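Long-range contacts in endonuclease III (PDB 1ORN), which probably removes oxidised pyrimidines from DNA in base excision repair, forming a covalent intermediate with the damaged strand as it works: residues Arg31-Leu36 / Ser131-Val136; Lys56-Lys61 / Glu74-Asp79; Glu146-Arg151 / Ile185-Tyr190. All coordinates share one frame; numbering follows the deposited sequence.

Contact 1 of 3, residues Arg31-Leu36 / Ser131-Val136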
loop_
_atom_site.group_PDB
_atom_site.type_symbol
_atom_site.label_atom_id
_atom_site.label_comp_id
_atom_site.label_asym_id
_atom_site.label_seq_id
_atom_site.Cartn_x
_atom_site.Cartn_y
_atom_site.Cartn_z
ATOM N N ARG C 31 -10.254 12.209 -3.562
ATOM C CA ARG C 31 -10.915 13.329 -2.894
ATOM C C ARG C 31 -11.766 12.912 -1.692
ATOM O O ARG C 31 -12.168 13.755 -0.884
ATOM C CB ARG C 31 -11.775 14.091 -3.905
ATOM C CG ARG C 31 -10.956 14.824 -4.956
ATOM C CD ARG C 31 -11.805 15.213 -6.158
ATOM N NE ARG C 31 -12.255 14.036 -6.898
ATOM C CZ ARG C 31 -12.979 14.081 -8.012
ATOM N NH1 ARG C 31 -13.342 15.251 -8.525
ATOM N NH2 ARG C 31 -13.334 12.956 -8.620
ATOM N N ASN C 32 -12.034 11.614 -1.567
ATOM C CA ASN C 32 -12.825 11.105 -0.454
ATOM C C ASN C 32 -12.497 9.622 -0.219
ATOM O O ASN C 32 -11.804 9.001 -1.031
ATOM C CB ASN C 32 -14.321 11.304 -0.736
ATOM C CG ASN C 32 -14.766 10.631 -2.009
ATOM O OD1 ASN C 32 -14.677 9.414 -2.141
ATOM N ND2 ASN C 32 -15.252 11.423 -2.959
ATOM N N PRO C 33 -12.983 9.043 0.895
ATOM C CA PRO C 33 -12.733 7.637 1.246
ATOM C C PRO C 33 -13.157 6.606 0.210
ATOM O O PRO C 33 -12.491 5.586 0.055
ATOM C CB PRO C 33 -13.483 7.471 2.569
ATOM C CG PRO C 33 -13.405 8.863 3.156
ATOM C CD PRO C 33 -13.753 9.703 1.962
ATOM N N PHE C 34 -14.256 6.872 -0.489
ATOM C CA PHE C 34 -14.743 5.952 -1.511
ATOM C C PHE C 34 -13.779 5.939 -2.684
ATOM O O PHE C 34 -13.435 4.880 -3.198
ATOM C CB PHE C 34 -16.140 6.359 -1.991
ATOM C CG PHE C 34 -16.701 5.453 -3.050
ATOM C CD1 PHE C 34 -16.855 4.090 -2.802
ATOM C CD2 PHE C 34 -17.064 5.951 -4.298
ATOM C CE1 PHE C 34 -17.364 3.237 -3.784
ATOM C CE2 PHE C 34 -17.571 5.109 -5.285
ATOM C CZ PHE C 34 -17.722 3.746 -5.026
ATOM N N GLU C 35 -13.338 7.119 -3.114
ATOM C CA GLU C 35 -12.378 7.180 -4.210
ATOM C C GLU C 35 -11.073 6.526 -3.772
ATOM O O GLU C 35 -10.408 5.873 -4.575
ATOM C CB GLU C 35 -12.103 8.628 -4.631
ATOM C CG GLU C 35 -13.190 9.233 -5.496
ATOM C CD GLU C 35 -12.832 10.627 -5.985
ATOM O OE1 GLU C 35 -13.665 11.235 -6.683
ATOM O OE2 GLU C 35 -11.722 11.109 -5.673
ATOM N N LEU C 36 -10.701 6.689 -2.505
ATOM C CA LEU C 36 -9.460 6.071 -2.039
ATOM C C LEU C 36 -9.598 4.552 -2.111
ATOM O O LEU C 36 -8.706 3.868 -2.603
ATOM C CB LEU C 36 -9.132 6.461 -0.595
ATOM C CG LEU C 36 -7.870 5.792 -0.025
ATOM C CD1 LEU C 36 -6.642 6.167 -0.848
ATOM C CD2 LEU C 36 -7.680 6.197 1.433
ATOM N N SER C 131 -5.846 3.905 7.444
ATOM C CA SER C 131 -4.758 4.804 7.799
ATOM C C SER C 131 -4.848 6.153 7.105
ATOM O O SER C 131 -4.822 7.202 7.753
ATOM C CB SER C 131 -3.418 4.157 7.452
ATOM O OG SER C 131 -2.348 5.056 7.688
ATOM N N VAL C 132 -4.953 6.121 5.784
ATOM C CA VAL C 132 -5.007 7.348 5.004
ATOM C C VAL C 132 -6.338 8.085 5.114
ATOM O O VAL C 132 -6.364 9.297 5.332
ATOM C CB VAL C 132 -4.661 7.029 3.538
ATOM C CG1 VAL C 132 -4.648 8.320 2.720
ATOM C CG2 VAL C 132 -3.259 6.450 3.579
ATOM N N ALA C 133 -7.440 7.360 4.972
ATOM C CA ALA C 133 -8.762 7.974 5.045
ATOM C C ALA C 133 -9.273 8.326 6.441
ATOM O O ALA C 133 -9.870 9.391 6.636
ATOM C CB ALA C 133 -9.782 7.080 4.357
ATOM N N PHE C 134 -9.041 7.447 7.410
ATOM C CA PHE C 134 -9.569 7.671 8.751
ATOM C C PHE C 134 -8.561 7.889 9.865
ATOM O O PHE C 134 -8.924 7.893 11.040
ATOM C CB PHE C 134 -10.502 6.509 9.108
ATOM C CG PHE C 134 -11.513 6.210 8.043
ATOM C CD1 PHE C 134 -12.437 7.174 7.650
ATOM C CD2 PHE C 134 -11.532 4.972 7.410
ATOM C CE1 PHE C 134 -13.366 6.911 6.640
ATOM C CE2 PHE C 134 -12.457 4.701 6.401
ATOM C CZ PHE C 134 -13.375 5.672 6.013
ATOM N N GLY C 135 -7.298 8.065 9.493
ATOM C CA GLY C 135 -6.258 8.304 10.476
ATOM C C GLY C 135 -6.019 7.210 11.494
ATOM O O GLY C 135 -5.407 7.458 12.533
ATOM N N VAL C 136 -6.494 6.000 11.214
ATOM C CA VAL C 136 -6.298 4.891 12.139
ATOM C C VAL C 136 -4.896 4.336 11.945
ATOM O O VAL C 136 -4.508 3.992 10.830
ATOM C CB VAL C 136 -7.305 3.742 11.889
ATOM C CG1 VAL C 136 -7.049 2.609 12.877
ATOM C CG2 VAL C 136 -8.730 4.246 12.042
#

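Contact 2 of 3, residues Lys56-Lys61 / Glu74-Asp79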
loop_
_atom_site.group_PDB
_atom_site.type_symbol
_atom_site.label_atom_id
_atom_site.label_comp_id
_atom_site.label_asym_id
_atom_site.label_seq_id
_atom_site.Cartn_x
_atom_site.Cartn_y
_atom_site.Cartn_z
ATOM N N LYS C 56 -8.281 9.326 -13.118
ATOM C CA LYS C 56 -8.505 10.710 -13.518
ATOM C C LYS C 56 -9.870 10.780 -14.200
ATOM O O LYS C 56 -10.723 11.591 -13.831
ATOM C CB LYS C 56 -7.409 11.167 -14.485
ATOM C CG LYS C 56 -7.545 12.610 -14.948
ATOM N N ARG C 57 -10.082 9.914 -15.185
ATOM C CA ARG C 57 -11.350 9.878 -15.901
ATOM C C ARG C 57 -12.392 8.983 -15.222
ATOM O O ARG C 57 -13.588 9.270 -15.273
ATOM C CB ARG C 57 -11.134 9.417 -17.346
ATOM C CG ARG C 57 -10.344 8.134 -17.489
ATOM C CD ARG C 57 -10.338 7.662 -18.939
ATOM N NE ARG C 57 -9.439 6.531 -19.153
ATOM C CZ ARG C 57 -8.113 6.606 -19.074
ATOM N NH1 ARG C 57 -7.370 5.525 -19.285
ATOM N NH2 ARG C 57 -7.529 7.764 -18.789
ATOM N N LEU C 58 -11.943 7.904 -14.584
ATOM C CA LEU C 58 -12.867 6.994 -13.921
ATOM C C LEU C 58 -13.696 7.699 -12.857
ATOM O O LEU C 58 -14.901 7.478 -12.758
ATOM C CB LEU C 58 -12.109 5.838 -13.262
ATOM C CG LEU C 58 -13.001 4.696 -12.759
ATOM C CD1 LEU C 58 -13.378 3.810 -13.937
ATOM C CD2 LEU C 58 -12.269 3.884 -11.694
ATOM N N PHE C 59 -13.055 8.545 -12.060
ATOM C CA PHE C 59 -13.763 9.236 -10.994
ATOM C C PHE C 59 -14.669 10.362 -11.479
ATOM O O PHE C 59 -15.366 10.989 -10.683
ATOM C CB PHE C 59 -12.777 9.756 -9.944
ATOM C CG PHE C 59 -12.040 8.662 -9.203
ATOM C CD1 PHE C 59 -12.493 7.340 -9.240
ATOM C CD2 PHE C 59 -10.908 8.958 -8.448
ATOM C CE1 PHE C 59 -11.825 6.329 -8.530
ATOM C CE2 PHE C 59 -10.236 7.962 -7.738
ATOM C CZ PHE C 59 -10.698 6.641 -7.780
ATOM N N GLU C 60 -14.656 10.620 -12.780
ATOM C CA GLU C 60 -15.535 11.640 -13.342
ATOM C C GLU C 60 -16.781 10.928 -13.842
ATOM O O GLU C 60 -17.890 11.467 -13.781
ATOM C CB GLU C 60 -14.848 12.384 -14.491
ATOM C CG GLU C 60 -13.720 13.288 -14.025
ATOM C CD GLU C 60 -14.139 14.170 -12.860
ATOM O OE1 GLU C 60 -15.079 14.976 -13.028
ATOM O OE2 GLU C 60 -13.532 14.050 -11.774
ATOM N N LYS C 61 -16.591 9.703 -14.322
ATOM C CA LYS C 61 -17.691 8.891 -14.828
ATOM C C LYS C 61 -18.478 8.227 -13.699
ATOM O O LYS C 61 -19.708 8.163 -13.742
ATOM C CB LYS C 61 -17.155 7.815 -15.773
ATOM C CG LYS C 61 -18.227 6.895 -16.334
ATOM C CD LYS C 61 -17.664 6.029 -17.450
ATOM C CE LYS C 61 -18.727 5.125 -18.052
ATOM N NZ LYS C 61 -18.179 4.347 -19.200
ATOM N N GLU C 74 -18.864 -5.676 -18.612
ATOM C CA GLU C 74 -17.999 -5.476 -19.773
ATOM C C GLU C 74 -17.600 -4.019 -19.973
ATOM O O GLU C 74 -16.500 -3.729 -20.447
ATOM C CB GLU C 74 -18.687 -5.986 -21.043
ATOM C CG GLU C 74 -19.138 -7.439 -20.982
ATOM C CD GLU C 74 -20.230 -7.671 -19.951
ATOM O OE1 GLU C 74 -21.246 -6.943 -19.986
ATOM O OE2 GLU C 74 -20.074 -8.583 -19.109
ATOM N N GLU C 75 -18.496 -3.103 -19.618
ATOM C CA GLU C 75 -18.225 -1.682 -19.774
ATOM C C GLU C 75 -17.193 -1.195 -18.763
ATOM O O GLU C 75 -16.273 -0.451 -19.113
ATOM C CB GLU C 75 -19.519 -0.875 -19.624
ATOM C CG GLU C 75 -19.353 0.628 -19.850
ATOM C CD GLU C 75 -20.676 1.377 -19.825
ATOM O OE1 GLU C 75 -20.659 2.624 -19.922
ATOM O OE2 GLU C 75 -21.733 0.719 -19.712
ATOM N N LEU C 76 -17.350 -1.605 -17.508
ATOM C CA LEU C 76 -16.408 -1.197 -16.472
ATOM C C LEU C 76 -15.034 -1.805 -16.768
ATOM O O LEU C 76 -13.999 -1.174 -16.535
ATOM C CB LEU C 76 -16.906 -1.640 -15.090
ATOM C CG LEU C 76 -15.992 -1.289 -13.908
ATOM C CD1 LEU C 76 -15.809 0.229 -13.822
ATOM C CD2 LEU C 76 -16.587 -1.825 -12.616
ATOM N N GLU C 77 -15.025 -3.028 -17.288
ATOM C CA GLU C 77 -13.769 -3.695 -17.624
ATOM C C GLU C 77 -12.941 -2.827 -18.563
ATOM O O GLU C 77 -11.743 -2.642 -18.360
ATOM C CB GLU C 77 -14.030 -5.051 -18.289
ATOM C CG GLU C 77 -14.484 -6.154 -17.339
ATOM C CD GLU C 77 -14.592 -7.514 -18.027
ATOM O OE1 GLU C 77 -14.925 -8.507 -17.345
ATOM O OE2 GLU C 77 -14.341 -7.592 -19.251
ATOM N N GLN C 78 -13.583 -2.291 -19.595
ATOM C CA GLN C 78 -12.882 -1.442 -20.550
ATOM C C GLN C 78 -12.397 -0.145 -19.916
ATOM O O GLN C 78 -11.302 0.331 -20.220
ATOM C CB GLN C 78 -13.784 -1.127 -21.749
ATOM C CG GLN C 78 -13.967 -2.300 -22.698
ATOM C CD GLN C 78 -12.641 -2.917 -23.112
ATOM O OE1 GLN C 78 -11.753 -2.228 -23.621
ATOM N NE2 GLN C 78 -12.498 -4.220 -22.889
ATOM N N ASP C 79 -13.209 0.418 -19.028
ATOM C CA ASP C 79 -12.861 1.665 -18.357
ATOM C C ASP C 79 -11.594 1.571 -17.505
ATOM O O ASP C 79 -10.917 2.576 -17.294
ATOM C CB ASP C 79 -14.037 2.138 -17.497
ATOM C CG ASP C 79 -15.146 2.764 -18.324
ATOM O OD1 ASP C 79 -16.265 2.936 -17.797
ATOM O OD2 ASP C 79 -14.892 3.095 -19.502
#

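Contact 3 of 3, residues Glu146-Arg151 / Ile185-Tyr190. With SF4 (iron/sulfur cluster), chain F; nucleotides of chain B.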
loop_
_atom_site.group_PDB
_atom_site.type_symbol
_atom_site.label_atom_id
_atom_site.label_comp_id
_atom_site.label_asym_id
_atom_site.label_seq_id
_atom_site.Cartn_x
_atom_site.Cartn_y
_atom_site.Cartn_z
ATOM N N GLU C 146 7.854 -4.976 2.320
ATOM C CA GLU C 146 8.381 -6.321 2.537
ATOM C C GLU C 146 9.837 -6.438 2.084
ATOM O O GLU C 146 10.693 -6.935 2.824
ATOM C CB GLU C 146 7.541 -7.357 1.791
ATOM C CG GLU C 146 8.026 -8.785 2.012
ATOM C CD GLU C 146 7.252 -9.824 1.214
ATOM O OE1 GLU C 146 7.439 -11.030 1.489
ATOM O OE2 GLU C 146 6.470 -9.446 0.311
ATOM N N ARG C 147 10.113 -5.989 0.862
ATOM C CA ARG C 147 11.470 -6.055 0.324
ATOM C C ARG C 147 12.476 -5.299 1.191
ATOM O O ARG C 147 13.554 -5.811 1.500
ATOM C CB ARG C 147 11.508 -5.496 -1.105
ATOM C CG ARG C 147 12.873 -5.651 -1.772
ATOM C CD ARG C 147 12.871 -5.113 -3.195
ATOM N NE ARG C 147 12.685 -3.665 -3.233
ATOM C CZ ARG C 147 11.571 -3.054 -3.631
ATOM N NH1 ARG C 147 10.520 -3.758 -4.036
ATOM N NH2 ARG C 147 11.508 -1.727 -3.614
ATOM N N VAL C 148 12.134 -4.074 1.573
ATOM C CA VAL C 148 13.024 -3.268 2.399
ATOM C C VAL C 148 13.269 -3.944 3.743
ATOM O O VAL C 148 14.403 -4.001 4.213
ATOM C CB VAL C 148 12.447 -1.852 2.623
ATOM C CG1 VAL C 148 13.235 -1.113 3.698
ATOM C CG2 VAL C 148 12.492 -1.075 1.310
ATOM N N SER C 149 12.206 -4.475 4.344
ATOM C CA SER C 149 12.323 -5.143 5.637
ATOM C C SER C 149 13.258 -6.346 5.587
ATOM O O SER C 149 14.109 -6.529 6.472
ATOM C CB SER C 149 10.938 -5.591 6.123
ATOM O OG SER C 149 10.133 -4.478 6.478
ATOM N N LYS C 150 13.103 -7.161 4.550
ATOM C CA LYS C 150 13.920 -8.355 4.407
ATOM C C LYS C 150 15.364 -8.076 4.009
ATOM O O LYS C 150 16.276 -8.757 4.471
ATOM C CB LYS C 150 13.242 -9.317 3.432
ATOM C CG LYS C 150 11.957 -9.886 4.044
ATOM C CD LYS C 150 11.204 -10.806 3.119
ATOM C CE LYS C 150 10.056 -11.476 3.876
ATOM N NZ LYS C 150 9.309 -12.419 3.007
ATOM N N ARG C 151 15.586 -7.072 3.173
ATOM C CA ARG C 151 16.957 -6.749 2.776
ATOM C C ARG C 151 17.758 -6.204 3.954
ATOM O O ARG C 151 18.908 -6.594 4.170
ATOM C CB ARG C 151 16.961 -5.721 1.647
ATOM C CG ARG C 151 16.580 -6.280 0.297
ATOM C CD ARG C 151 16.669 -5.202 -0.763
ATOM N NE ARG C 151 16.545 -5.752 -2.108
ATOM C CZ ARG C 151 16.449 -5.014 -3.210
ATOM N NH1 ARG C 151 16.457 -3.689 -3.132
ATOM N NH2 ARG C 151 16.349 -5.605 -4.389
ATOM N N ILE C 185 7.864 2.946 2.130
ATOM C CA ILE C 185 7.448 2.775 0.746
ATOM C C ILE C 185 8.286 3.660 -0.171
ATOM O O ILE C 185 8.711 3.232 -1.239
ATOM C CB ILE C 185 5.955 3.113 0.557
ATOM C CG1 ILE C 185 5.101 2.006 1.183
ATOM C CG2 ILE C 185 5.632 3.255 -0.928
ATOM C CD1 ILE C 185 3.620 2.203 1.008
ATOM N N PHE C 186 8.517 4.896 0.246
ATOM C CA PHE C 186 9.326 5.804 -0.554
ATOM C C PHE C 186 10.760 5.295 -0.630
ATOM O O PHE C 186 11.382 5.330 -1.687
ATOM C CB PHE C 186 9.300 7.210 0.048
ATOM C CG PHE C 186 8.246 8.107 -0.555
ATOM C CD1 PHE C 186 6.909 7.720 -0.586
ATOM C CD2 PHE C 186 8.596 9.348 -1.090
ATOM C CE1 PHE C 186 5.935 8.552 -1.139
ATOM C CE2 PHE C 186 7.630 10.188 -1.644
ATOM C CZ PHE C 186 6.299 9.791 -1.668
ATOM N N PHE C 187 11.277 4.813 0.494
ATOM C CA PHE C 187 12.643 4.301 0.537
ATOM C C PHE C 187 12.799 3.182 -0.489
ATOM O O PHE C 187 13.761 3.151 -1.246
ATOM C CB PHE C 187 12.962 3.783 1.944
ATOM C CG PHE C 187 14.388 3.349 2.129
ATOM C CD1 PHE C 187 15.403 4.289 2.281
ATOM C CD2 PHE C 187 14.720 1.996 2.153
ATOM C CE1 PHE C 187 16.729 3.886 2.454
ATOM C CE2 PHE C 187 16.040 1.584 2.324
ATOM C CZ PHE C 187 17.047 2.534 2.475
ATOM N N GLY C 188 11.837 2.264 -0.523
ATOM C CA GLY C 188 11.913 1.169 -1.475
ATOM C C GLY C 188 11.602 1.583 -2.906
ATOM O O GLY C 188 12.216 1.092 -3.856
ATOM N N ARG C 189 10.648 2.492 -3.071
ATOM C CA ARG C 189 10.257 2.925 -4.410
ATOM C C ARG C 189 11.326 3.750 -5.116
ATOM O O ARG C 189 11.603 3.545 -6.301
ATOM C CB ARG C 189 8.961 3.741 -4.339
ATOM C CG ARG C 189 8.443 4.234 -5.691
ATOM C CD ARG C 189 7.076 4.896 -5.537
ATOM N NE ARG C 189 6.062 3.922 -5.142
ATOM C CZ ARG C 189 5.005 4.199 -4.386
ATOM N NH1 ARG C 189 4.809 5.427 -3.931
ATOM N NH2 ARG C 189 4.139 3.242 -4.084
ATOM N N TYR C 190 11.946 4.654 -4.372
ATOM C CA TYR C 190 12.939 5.557 -4.942
ATOM C C TYR C 190 14.407 5.319 -4.612
ATOM O O TYR C 190 15.281 5.908 -5.249
ATOM C CB TYR C 190 12.574 6.982 -4.548
ATOM C CG TYR C 190 11.203 7.390 -5.021
ATOM C CD1 TYR C 190 10.942 7.577 -6.379
ATOM C CD2 TYR C 190 10.160 7.572 -4.114
ATOM C CE1 TYR C 190 9.667 7.936 -6.825
ATOM C CE2 TYR C 190 8.883 7.928 -4.549
ATOM C CZ TYR C 190 8.644 8.106 -5.905
ATOM O OH TYR C 190 7.378 8.442 -6.342
HETATM FE FE1 SF4 F . 20.578 0.489 1.216
HETATM FE FE2 SF4 F . 18.688 -1.220 0.153
HETATM FE FE3 SF4 F . 21.240 -1.268 -0.654
HETATM FE FE4 SF4 F . 20.565 -2.101 1.832
HETATM S S1 SF4 F . 19.989 -3.128 -0.135
HETATM S S2 SF4 F . 22.340 -0.945 1.230
HETATM S S3 SF4 F . 18.860 -0.731 2.247
HETATM S S4 SF4 F . 19.851 0.417 -0.991
ATOM P P DA B 6 8.484 -3.914 -7.317
ATOM O OP1 DA B 6 9.286 -3.013 -6.454
ATOM O OP2 DA B 6 8.026 -5.226 -6.792
ATOM O "O5'" DA B 6 7.224 -3.091 -7.845
ATOM C "C5'" DA B 6 7.411 -1.814 -8.456
ATOM C "C4'" DA B 6 6.104 -1.275 -8.988
ATOM O "O4'" DA B 6 5.652 -2.063 -10.114
ATOM C "C3'" DA B 6 4.943 -1.248 -7.991
ATOM O "O3'" DA B 6 4.201 -0.046 -8.188
ATOM C "C2'" DA B 6 4.092 -2.431 -8.420
ATOM C "C1'" DA B 6 4.293 -2.420 -9.927
ATOM N N9 DA B 6 4.078 -3.697 -10.605
ATOM C C8 DA B 6 4.442 -4.950 -10.179
ATOM N N7 DA B 6 4.146 -5.902 -11.027
ATOM C C5 DA B 6 3.543 -5.234 -12.083
ATOM C C6 DA B 6 3.008 -5.679 -13.306
ATOM N N6 DA B 6 3.003 -6.960 -13.694
ATOM N N1 DA B 6 2.475 -4.753 -14.130
ATOM C C2 DA B 6 2.485 -3.471 -13.747
ATOM N N3 DA B 6 2.959 -2.930 -12.629
ATOM C C4 DA B 6 3.482 -3.876 -11.829
#

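Contact 1 of 3, residues Arg31-Leu36 / Ser131-Val136
Pro33, opening helix 33-43, comes up against Ala133 late in helix 123-134, and the CA atoms of these two residues, 5.5 Å apart, are the nearest across the contact. Two apolar side chains on each segment fill the approach, with Phe134 added at one side. Leu36 has CG anti to its backbone N (chi1 177°), beside the carbonyl carbon. Its CD2 branch does the touching: it lies 3.7 Å from Ala133 CB and 3.8 Å from Val132 CB, so one methyl group meets both residues. Next to it, Pro33 CB lies 4.1 Å from Ala133 CB and 3.9 Å from Phe134 CZ, and Pro33 CG is near Phe134 CE1. The proline and phenylalanine side chains cross at about a right angle. Within its own segment, Ala133 CB sits over the centre of one face of the Phe134 ring. Helix 123-134 is the second helix of the helix-hairpin-helix element; the hairpin before it holds the sodium ion through Met116, Leu118 and Val121. The contact sets the start of helix 33-43 against the second helix of this DNA-binding motif. Asn32 caps that start: its OD1 accepts from Glu35 N at 2.8 Å. Arg31 and Glu35 form a salt bridge, in which Arg31 NE gives Glu35 OE2 a straight bond of 3.2 Å (N-H...O angle 172°), in the guanidinium plane and through the syn lone pair, while the bond from Arg31 NH2 to Glu35 OE1 is weak. Glu35 OE2 takes a second donor in the backbone N of Arg31.

Contact 2 of 3, residues Lys56-Lys61 / Glu74-Asp79
Lys61 reaches across from helix 48-61 to Glu75 and Asp79, one turn apart on helix 73-79, in a three-residue salt-bridge network between two helices of the domain that also carries the helix-hairpin-helix motif. The two short helical segments run roughly antiparallel, their directions 147° apart, with axes 11.6 Å apart at their closest. The lysine spans much of that gap: CG is anti to the backbone N (chi1 179°), and the chain stays extended beyond it. It meets Asp79 at about a right angle and crosses Glu75 more obliquely. Asp79 OD1 accepts from Lys61 NZ at 2.8 Å through its syn lone pair, on the side of OD2. Glu75 is also extended, and its OE1 takes NZ at 3.1 Å, met on the anti side and 19° out of the carboxylate plane. One ammonium group thus holds two carboxylates, which probably offsets the repulsion between the acids. Asp79 OD1 has a second donor, the hydroxyl of Tyr62, so that oxygen is gripped from two residues. Behind this polar trio the contact turns apolar. Leu58 CD1 lies 4.0 Å from Asp79 CB, the aliphatic root of the acid. Both leucines also pack on Tyr68 of helix 65-69, Leu58 on Leu42 of helix 33-43 and Leu76 on Ala90 of helix 86-103, which ties the pair into the core. The leucine side chains meet methyl to methyl, Leu58 CD1 to Leu76 CD1, at 4.3 Å.

Contact 3 of 3, residues Glu146-Arg151 / Ile185-Tyr190
The Phe187 ring has Val148 CG2 and sulfur S3 of the iron-sulfur cluster at its edge, in its plane, while Val148 CG1 approaches CD2 obliquely at 3.8 Å. Phe187 CE2 comes within 3.6 Å of S3, placing the contact in the [4Fe-4S] cluster domain of this helix-hairpin-helix glycosylase. The second flat group, the guanidinium of Arg147, has the carbonyl of Gly188 at its edge, with NH2 2.9 Å from Gly188 O. The hydrogen bonds of NH2 go to His144 ND1 and Cys192 O, the latter on a cluster-pocket residue. The third, the guanidinium of Arg151, carries Arg147 CD over the centre of one face, 3.6 Å above the plane. Its two terminal nitrogens donate to the carbonyls of Lys193 and Ala194, fixing the plane, and Arg151 CD passes 4.0 Å from cluster sulfur S1. The two helix segments cross almost perpendicularly, at 89°, with axes 9.3 Å apart. Gly188 sits at the crossing without a side chain, and Val148 CG2 lies 3.6 Å from its CA, close against the bare backbone. Val148 thus splits its branches, CG1 against Phe187 and CG2 reaching both the ring edge and Gly188. Met17 of helix 7-20 touches both Val148 and Phe187. Arg147 runs straight through CG and CD, then bends (chi3 67°) to place NE. Of its two terminal nitrogens NH2 is the one near Gly188; NH1 is near the DNA, where it makes a weak hydrogen bond of 2.8 Å to phosphate oxygen OP1 of DA6 of chain B.

Contacts 1 and 2 are neighbours, with centres about 20 Å apart, and helix 33-43 of contact 1 is followed in the chain by helix 48-61 of contact 2. They touch directly: Glu35 O packs on Phe59 CZ at 3.3 Å, and Arg31 NH2 and Glu60 OE2 form a long, weak ion pair. Contact 3 lies across the centre of the chain from both, its centre about 23 Å from that of contact 1 and about 31 Å from that of contact 2, beside the iron-sulfur cluster. It alone touches the bound DNA; the nearest atoms of contacts 1 and 2 stay about 11 Å and 7 Å from it. Helices 123-134 and 143-152, consecutive in the chain, lead from contact 1 to contact 3.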